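Local atomic coordinates of proximal thread matrix protein 1 (Mytilus galloprovincialis, PDB entry 4CN9), a protein that binds zinc and, as a matrix protein of the mussel byssus with two von Willebrand factor type A domains, probably binds collagen. Residues K191-Q204 and Q213-F227. Numbering follows the deposited sequence. Where two conformers were deposited one is given.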
ATOM      1  N   LYS A 191      -8.822   3.289  -5.569  1.00 26.17           N
ATOM      2  CA  LYS A 191      -8.286   2.052  -5.018  1.00 23.92           C
ATOM      3  C   LYS A 191      -9.414   1.157  -4.490  1.00 28.59           C
ATOM      4  O   LYS A 191      -9.296  -0.065  -4.508  1.00 26.37           O
ATOM      5  CB  LYS A 191      -7.230   2.347  -3.940  1.00 23.94           C
ATOM      6  CG  LYS A 191      -5.948   2.972  -4.502  1.00 22.89           C
ATOM      7  CD  LYS A 191      -4.857   3.238  -3.430  1.00 22.33           C
ATOM      8  CE  LYS A 191      -5.221   4.385  -2.523  1.00 25.06           C
ATOM      9  NZ  LYS A 191      -4.191   4.664  -1.485  1.00 23.35           N
ATOM     10  N   ALA A 192     -10.515   1.763  -4.049  1.00 26.57           N
ATOM     11  CA  ALA A 192     -11.657   0.990  -3.551  1.00 33.09           C
ATOM     12  C   ALA A 192     -12.263   0.125  -4.661  1.00 31.85           C
ATOM     13  O   ALA A 192     -12.968  -0.837  -4.382  1.00 33.33           O
ATOM     14  CB  ALA A 192     -12.719   1.923  -2.955  1.00 30.63           C
ATOM     15  N   GLU A 193     -11.971   0.462  -5.917  1.00 28.35           N
ATOM     16  CA  GLU A 193     -12.493  -0.280  -7.058  1.00 31.99           C
ATOM     17  C   GLU A 193     -11.576  -1.416  -7.479  1.00 32.46           C
ATOM     18  O   GLU A 193     -11.762  -1.999  -8.537  1.00 33.88           O
ATOM     19  CB  GLU A 193     -12.731   0.666  -8.239  1.00 36.34           C
ATOM     20  CG  GLU A 193     -13.811   1.705  -7.964  1.00 39.13           C
ATOM     21  CD  GLU A 193     -14.247   2.468  -9.210  1.00 56.62           C
ATOM     22  OE1 GLU A 193     -13.590   2.316 -10.263  1.00 60.20           O
ATOM     23  OE2 GLU A 193     -15.251   3.219  -9.134  1.00 50.98           O
ATOM     24  N   GLY A 194     -10.588  -1.727  -6.649  1.00 27.64           N
ATOM     25  CA  GLY A 194      -9.634  -2.782  -6.943  1.00 27.38           C
ATOM     26  C   GLY A 194      -8.565  -2.336  -7.934  1.00 31.08           C
ATOM     27  O   GLY A 194      -8.184  -3.094  -8.821  1.00 29.63           O
ATOM     28  N   VAL A 195      -8.100  -1.098  -7.797  1.00 26.18           N
ATOM     29  CA  VAL A 195      -7.046  -0.582  -8.660  1.00 23.67           C
ATOM     30  C   VAL A 195      -5.736  -0.466  -7.876  1.00 24.41           C
ATOM     31  O   VAL A 195      -5.698   0.084  -6.768  1.00 26.74           O
ATOM     32  CB  VAL A 195      -7.441   0.780  -9.268  1.00 22.19           C
ATOM     33  CG1 VAL A 195      -6.321   1.333 -10.149  1.00 22.60           C
ATOM     34  CG2 VAL A 195      -8.749   0.660 -10.054  1.00 25.86           C
ATOM     35  N   THR A 196      -4.667  -0.994  -8.448  1.00 19.99           N
ATOM     36  CA  THR A 196      -3.327  -0.796  -7.901  1.00 26.22           C
ATOM     37  C   THR A 196      -2.810   0.549  -8.388  1.00 22.21           C
ATOM     38  O   THR A 196      -2.931   0.858  -9.575  1.00 21.18           O
ATOM     39  CB  THR A 196      -2.345  -1.886  -8.382  1.00 28.48           C
ATOM     40  OG1 THR A 196      -2.833  -3.177  -8.013  1.00 30.62           O
ATOM     41  CG2 THR A 196      -0.959  -1.692  -7.775  1.00 22.60           C
ATOM     42  N   VAL A 197      -2.237   1.343  -7.483  1.00 19.91           N
ATOM     43  CA  VAL A 197      -1.684   2.631  -7.844  1.00 17.97           C
ATOM     44  C   VAL A 197      -0.180   2.720  -7.515  1.00 20.51           C
ATOM     45  O   VAL A 197       0.249   2.520  -6.372  1.00 17.10           O
ATOM     46  CB  VAL A 197      -2.454   3.778  -7.169  1.00 18.77           C
ATOM     47  CG1 VAL A 197      -1.915   5.113  -7.618  1.00 17.32           C
ATOM     48  CG2 VAL A 197      -3.947   3.670  -7.478  1.00 23.00           C
ATOM     49  N   ILE A 198       0.610   2.997  -8.547  1.00 16.69           N
ATOM     50  CA  ILE A 198       2.044   3.222  -8.398  1.00 17.71           C
ATOM     51  C   ILE A 198       2.281   4.690  -8.710  1.00 17.33           C
ATOM     52  O   ILE A 198       1.710   5.230  -9.669  1.00 15.54           O
ATOM     53  CB  ILE A 198       2.857   2.318  -9.365  1.00 18.46           C
ATOM     54  CG1 ILE A 198       2.690   0.851  -8.966  1.00 18.17           C
ATOM     55  CG2 ILE A 198       4.336   2.702  -9.369  1.00 21.15           C
ATOM     56  CD1 ILE A 198       2.830  -0.149 -10.120  1.00 22.29           C
ATOM     57  N   ALA A 199       3.089   5.346  -7.887  1.00 15.71           N
ATOM     58  CA  ALA A 199       3.381   6.760  -8.063  1.00 16.97           C
ATOM     59  C   ALA A 199       4.892   6.992  -8.229  1.00 21.88           C
ATOM     60  O   ALA A 199       5.691   6.540  -7.410  1.00 20.30           O
ATOM     61  CB  ALA A 199       2.870   7.550  -6.865  1.00 18.92           C
ATOM     62  N   ILE A 200       5.259   7.686  -9.298  1.00 16.83           N
ATOM     63  CA  ILE A 200       6.636   8.086  -9.560  1.00 18.65           C
ATOM     64  C   ILE A 200       6.783   9.600  -9.480  1.00 18.99           C
ATOM     65  O   ILE A 200       6.106  10.364 -10.201  1.00 17.89           O
ATOM     66  CB  ILE A 200       7.107   7.634 -10.947  1.00 17.49           C
ATOM     67  CG1 ILE A 200       6.973   6.120 -11.095  1.00 21.33           C
ATOM     68  CG2 ILE A 200       8.563   8.083 -11.177  1.00 21.59           C
ATOM     69  CD1 ILE A 200       6.984   5.618 -12.513  1.00 21.28           C
ATOM     70  N   GLY A 201       7.679  10.027  -8.600  1.00 16.67           N
ATOM     71  CA  GLY A 201       7.981  11.426  -8.395  1.00 20.44           C
ATOM     72  C   GLY A 201       9.342  11.771  -8.976  1.00 21.42           C
ATOM     73  O   GLY A 201      10.327  11.081  -8.735  1.00 21.81           O
ATOM     74  N   ILE A 202       9.379  12.837  -9.759  1.00 20.89           N
ATOM     75  CA  ILE A 202      10.607  13.279 -10.407  1.00 22.44           C
ATOM     76  C   ILE A 202      10.988  14.693  -9.977  1.00 24.49           C
ATOM     77  O   ILE A 202      10.163  15.604 -10.008  1.00 23.18           O
ATOM     78  CB  ILE A 202      10.460  13.227 -11.925  1.00 20.76           C
ATOM     79  CG1 ILE A 202      10.080  11.814 -12.351  1.00 22.33           C
ATOM     80  CG2 ILE A 202      11.773  13.625 -12.596  1.00 31.41           C
ATOM     81  CD1 ILE A 202       8.935  11.738 -13.307  1.00 26.87           C
ATOM     82  N   GLY A 203      12.249  14.870  -9.575  1.00 27.92           N
ATOM     83  CA  GLY A 203      12.775  16.181  -9.231  1.00 27.65           C
ATOM     84  C   GLY A 203      12.434  16.643  -7.830  1.00 32.08           C
ATOM     85  O   GLY A 203      12.149  15.836  -6.958  1.00 35.94           O
ATOM     86  N   GLN A 204      12.455  17.953  -7.607  1.00 32.77           N
ATOM     87  CA  GLN A 204      12.279  18.497  -6.265  1.00 34.82           C
ATOM     88  C   GLN A 204      10.889  19.079  -5.989  1.00 32.22           C
ATOM     89  O   GLN A 204      10.628  19.549  -4.883  1.00 33.85           O
ATOM     90  CB  GLN A 204      13.341  19.567  -6.003  1.00 45.68           C
ATOM     91  CG  GLN A 204      14.772  19.040  -6.027  1.00 48.72           C
ATOM     92  CD  GLN A 204      15.014  17.965  -4.980  1.00 63.62           C
ATOM     93  OE1 GLN A 204      14.867  18.207  -3.779  1.00 70.40           O
ATOM     94  NE2 GLN A 204      15.381  16.767  -5.433  1.00 60.08           N
ATOM     95  N   GLN A 213       0.210   8.843   0.123  1.00 24.20           N
ATOM     96  CA  GLN A 213      -1.211   8.726   0.421  1.00 27.17           C
ATOM     97  C   GLN A 213      -1.975   8.190  -0.796  1.00 25.12           C
ATOM     98  O   GLN A 213      -2.945   7.452  -0.643  1.00 26.07           O
ATOM     99  CB  GLN A 213      -1.805  10.082   0.795  1.00 31.04           C
ATOM    100  CG  GLN A 213      -1.240  10.754   2.030  1.00 41.83           C
ATOM    101  CD  GLN A 213      -2.002  12.030   2.391  1.00 46.25           C
ATOM    102  OE1 GLN A 213      -1.897  13.054   1.703  1.00 43.98           O
ATOM    103  NE2 GLN A 213      -2.793  11.963   3.460  1.00 47.70           N
ATOM    104  N   ILE A 214      -1.528   8.574  -1.991  1.00 19.20           N
ATOM    105  CA  ILE A 214      -2.168   8.192  -3.260  1.00 18.60           C
ATOM    106  C   ILE A 214      -1.921   6.741  -3.648  1.00 19.73           C
ATOM    107  O   ILE A 214      -2.845   6.031  -4.042  1.00 18.00           O
ATOM    108  CB  ILE A 214      -1.675   9.117  -4.404  1.00 20.52           C
ATOM    109  CG1 ILE A 214      -2.240  10.523  -4.209  1.00 24.21           C
ATOM    110  CG2 ILE A 214      -2.093   8.589  -5.757  1.00 21.39           C
ATOM    111  CD1 ILE A 214      -1.542  11.596  -5.019  1.00 21.40           C
ATOM    112  N   ALA A 215      -0.671   6.305  -3.529  1.00 14.31           N
ATOM    113  CA  ALA A 215      -0.268   4.966  -3.923  1.00 16.43           C
ATOM    114  C   ALA A 215      -0.922   3.875  -3.052  1.00 19.26           C
ATOM    115  O   ALA A 215      -1.456   4.145  -1.969  1.00 19.04           O
ATOM    116  CB  ALA A 215       1.257   4.851  -3.880  1.00 18.46           C
ATOM    117  N   THR A 216      -0.886   2.647  -3.547  1.00 19.24           N
ATOM    118  CA  THR A 216      -1.468   1.498  -2.843  1.00 18.65           C
ATOM    119  C   THR A 216      -0.851   1.324  -1.444  1.00 17.95           C
ATOM    120  O   THR A 216      -1.571   1.073  -0.474  1.00 18.37           O
ATOM    121  CB  THR A 216      -1.313   0.229  -3.683  1.00 20.92           C
ATOM    122  OG1 THR A 216      -2.147   0.339  -4.849  1.00 21.46           O
ATOM    123  CG2 THR A 216      -1.706  -1.031  -2.887  1.00 23.83           C
ATOM    124  N   MET A 217       0.473   1.408  -1.375  1.00 18.83           N
ATOM    125  CA  MET A 217       1.198   1.453  -0.109  0.50 20.18           C
ATOM    126  C   MET A 217       2.367   2.414  -0.281  1.00 23.90           C
ATOM    127  O   MET A 217       2.716   2.780  -1.406  1.00 21.27           O
ATOM    128  CB  MET A 217       1.694   0.059   0.310  0.50 23.66           C
ATOM    129  CG  MET A 217       0.597  -0.988   0.458  0.50 23.44           C
ATOM    130  SD  MET A 217       1.086  -2.484   1.368  0.50 23.54           S
ATOM    131  CE  MET A 217       2.722  -2.758   0.725  0.50 25.88           C
ATOM    132  N   LYS A 218       2.974   2.812   0.828  1.00 18.88           N
ATOM    133  CA  LYS A 218       4.116   3.724   0.790  1.00 22.93           C
ATOM    134  C   LYS A 218       5.256   3.228  -0.091  1.00 20.71           C
ATOM    135  O   LYS A 218       5.923   4.036  -0.735  1.00 23.30           O
ATOM    136  CB  LYS A 218       4.651   3.986   2.195  1.00 20.51           C
ATOM    137  CG  LYS A 218       3.715   4.769   3.082  1.00 23.60           C
ATOM    138  CD  LYS A 218       4.275   4.784   4.510  1.00 25.33           C
ATOM    139  CE  LYS A 218       3.398   5.571   5.455  1.00 23.76           C
ATOM    140  NZ  LYS A 218       3.833   5.358   6.868  1.00 23.79           N
ATOM    141  N   ASN A 219       5.495   1.922  -0.140  1.00 21.44           N
ATOM    142  CA  ASN A 219       6.567   1.445  -1.008  1.00 25.00           C
ATOM    143  C   ASN A 219       6.173   1.257  -2.471  1.00 22.62           C
ATOM    144  O   ASN A 219       6.972   0.775  -3.257  1.00 19.70           O
ATOM    145  CB  ASN A 219       7.302   0.216  -0.461  1.00 32.94           C
ATOM    146  CG  ASN A 219       6.381  -0.885  -0.008  1.00 34.16           C
ATOM    147  OD1 ASN A 219       5.264  -1.052  -0.513  1.00 29.59           O
ATOM    148  ND2 ASN A 219       6.862  -1.674   0.963  1.00 38.18           N
ATOM    149  N   TYR A 220       4.961   1.673  -2.837  1.00 20.46           N
ATOM    150  CA  TYR A 220       4.592   1.799  -4.246  1.00 18.81           C
ATOM    151  C   TYR A 220       4.897   3.204  -4.782  1.00 18.62           C
ATOM    152  O   TYR A 220       4.463   3.571  -5.889  1.00 19.49           O
ATOM    153  CB  TYR A 220       3.105   1.494  -4.429  1.00 20.92           C
ATOM    154  CG  TYR A 220       2.749   0.032  -4.314  1.00 20.95           C
ATOM    155  CD1 TYR A 220       3.012  -0.683  -3.145  1.00 22.63           C
ATOM    156  CD2 TYR A 220       2.128  -0.629  -5.359  1.00 20.62           C
ATOM    157  CE1 TYR A 220       2.680  -2.017  -3.039  1.00 22.16           C
ATOM    158  CE2 TYR A 220       1.792  -1.978  -5.264  1.00 21.43           C
ATOM    159  CZ  TYR A 220       2.057  -2.658  -4.100  1.00 24.77           C
ATOM    160  OH  TYR A 220       1.713  -3.989  -3.999  1.00 28.38           O
ATOM    161  N   VAL A 221       5.614   4.000  -3.992  1.00 17.71           N
ATOM    162  CA  VAL A 221       6.087   5.311  -4.425  1.00 18.34           C
ATOM    163  C   VAL A 221       7.562   5.215  -4.782  1.00 23.74           C
ATOM    164  O   VAL A 221       8.373   4.769  -3.970  1.00 20.10           O
ATOM    165  CB  VAL A 221       5.939   6.372  -3.335  1.00 21.68           C
ATOM    166  CG1 VAL A 221       6.532   7.711  -3.820  1.00 26.04           C
ATOM    167  CG2 VAL A 221       4.475   6.538  -2.931  1.00 21.85           C
ATOM    168  N   LEU A 222       7.901   5.612  -6.003  1.00 20.47           N
ATOM    169  CA  LEU A 222       9.287   5.623  -6.457  1.00 19.76           C
ATOM    170  C   LEU A 222       9.698   7.056  -6.782  1.00 21.90           C
ATOM    171  O   LEU A 222       8.898   7.841  -7.288  1.00 22.06           O
ATOM    172  CB  LEU A 222       9.443   4.735  -7.680  1.00 18.77           C
ATOM    173  CG  LEU A 222       8.997   3.285  -7.478  1.00 22.35           C
ATOM    174  CD1 LEU A 222       9.033   2.564  -8.785  1.00 30.08           C
ATOM    175  CD2 LEU A 222       9.852   2.578  -6.448  1.00 28.43           C
ATOM    176  N   THR A 223      10.937   7.409  -6.458  1.00 22.76           N
ATOM    177  CA  THR A 223      11.413   8.773  -6.670  1.00 26.12           C
ATOM    178  C   THR A 223      12.751   8.769  -7.405  1.00 29.58           C
ATOM    179  O   THR A 223      13.536   7.832  -7.299  1.00 24.99           O
ATOM    180  CB  THR A 223      11.579   9.541  -5.341  1.00 29.35           C
ATOM    181  OG1 THR A 223      12.585   8.907  -4.544  1.00 30.96           O
ATOM    182  CG2 THR A 223      10.269   9.571  -4.565  1.00 28.40           C
ATOM    183  N   THR A 224      12.989   9.826  -8.165  1.00 28.42           N
ATOM    184  CA  THR A 224      14.247   9.991  -8.871  1.00 27.78           C
ATOM    185  C   THR A 224      14.517  11.486  -9.005  1.00 31.73           C
ATOM    186  O   THR A 224      13.586  12.307  -8.952  1.00 26.77           O
ATOM    187  CB  THR A 224      14.216   9.296 -10.242  1.00 32.38           C
ATOM    188  OG1 THR A 224      15.468   9.480 -10.904  1.00 34.28           O
ATOM    189  CG2 THR A 224      13.109   9.861 -11.115  1.00 32.53           C
ATOM    190  N   ASN A 225      15.785  11.842  -9.165  1.00 31.81           N
ATOM    191  CA  ASN A 225      16.184  13.244  -9.148  1.00 33.95           C
ATOM    192  C   ASN A 225      16.032  13.946 -10.488  1.00 28.01           C
ATOM    193  O   ASN A 225      15.922  15.162 -10.545  1.00 36.11           O
ATOM    194  CB  ASN A 225      17.632  13.374  -8.659  1.00 44.50           C
ATOM    195  CG  ASN A 225      17.735  13.364  -7.146  1.00 51.51           C
ATOM    196  OD1 ASN A 225      18.518  12.608  -6.568  1.00 62.13           O
ATOM    197  ND2 ASN A 225      16.935  14.204  -6.495  1.00 59.35           N
ATOM    198  N   SER A 226      16.011  13.179 -11.563  1.00 31.31           N
ATOM    199  CA  SER A 226      15.965  13.751 -12.892  1.00 37.95           C
ATOM    200  C   SER A 226      15.263  12.815 -13.852  1.00 36.99           C
ATOM    201  O   SER A 226      15.196  11.601 -13.632  1.00 31.43           O
ATOM    202  CB  SER A 226      17.382  14.014 -13.396  1.00 37.91           C
ATOM    203  OG  SER A 226      18.144  12.821 -13.326  1.00 37.43           O
ATOM    204  N   PHE A 227      14.744  13.393 -14.928  1.00 32.22           N
ATOM    205  CA  PHE A 227      14.100  12.615 -15.974  1.00 36.56           C
ATOM    206  C   PHE A 227      15.116  11.696 -16.640  1.00 34.68           C
ATOM    207  O   PHE A 227      14.760  10.661 -17.192  1.00 33.10           O
ATOM    208  CB  PHE A 227      13.456  13.552 -17.000  1.00 34.66           C
ATOM    209  CG  PHE A 227      12.323  14.376 -16.436  1.00 33.11           C
ATOM    210  CD1 PHE A 227      12.568  15.603 -15.845  1.00 32.30           C
ATOM    211  CD2 PHE A 227      11.017  13.909 -16.486  1.00 32.23           C
ATOM    212  CE1 PHE A 227      11.523  16.359 -15.322  1.00 33.45           C
ATOM    213  CE2 PHE A 227       9.970  14.660 -15.962  1.00 28.91           C
ATOM    214  CZ  PHE A 227      10.225  15.875 -15.381  1.00 28.10           C
TER
HETATM  215  O   HOH W   1      -3.912   2.342   0.028  1.00 21.99           O
HETATM  216  O   HOH W   2      -4.797  -0.270  -4.248  1.00 26.67           O
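Lys-191 reaches with its ammonium group into the C-terminal end of helix 208-214. NZ donates to Ala-215 O at 2.8 Å, from above the carbonyl plane, and to Gln-213 O at 3.2 Å, while a weaker bond goes to Ile-214 O. A bend at chi3 (-72°) turns the end of the chain onto these carbonyls, where its positive charge is likely to be favoured by the partial negative charge of the helix C-terminus, and a water links NZ to Thr-216 O. Cut back to an alanine, this position is likely to leave the three carbonyls without their cationic donor and the water without one of its partners. Beside it Thr-216 pairs twice with Val-197: OG1 takes an almost straight bond from Val-197 N (2.8 Å, 175°), and Thr-216 N returns one to Val-197 O. The same hydroxyl shares a second water with Val-195 O.

Farther along, parallel strand bonds alternate from Ala-199 N–Tyr-220 O to Gly-203 N–Thr-224 O. Small Ala-199 sets CB against Ala-215 CB on the face where Leu-211 of helix 208-214 packs. On the face of Ile-200 and Leu-222, helix 234-241 covers the branched side chains. Ile-202 closes this end: CG2, anti to the backbone N (chi1 -57° for CG1), sits 3.7 Å over the centre of the Phe-227 ring in a CH-pi contact, and CG1 lies alongside Thr-224 CG2. Gly-203, just past the strand, has a positive phi, a conformation that favours glycine. Phe-227 in turn lies about 4 Å, side chain to side chain, from zinc ligand Asp-174. Strands 195-202 and 221-224, joined by helix 208-214, form a beta-alpha-beta unit at the sheet edge of a vWA domain, near its MIDAS.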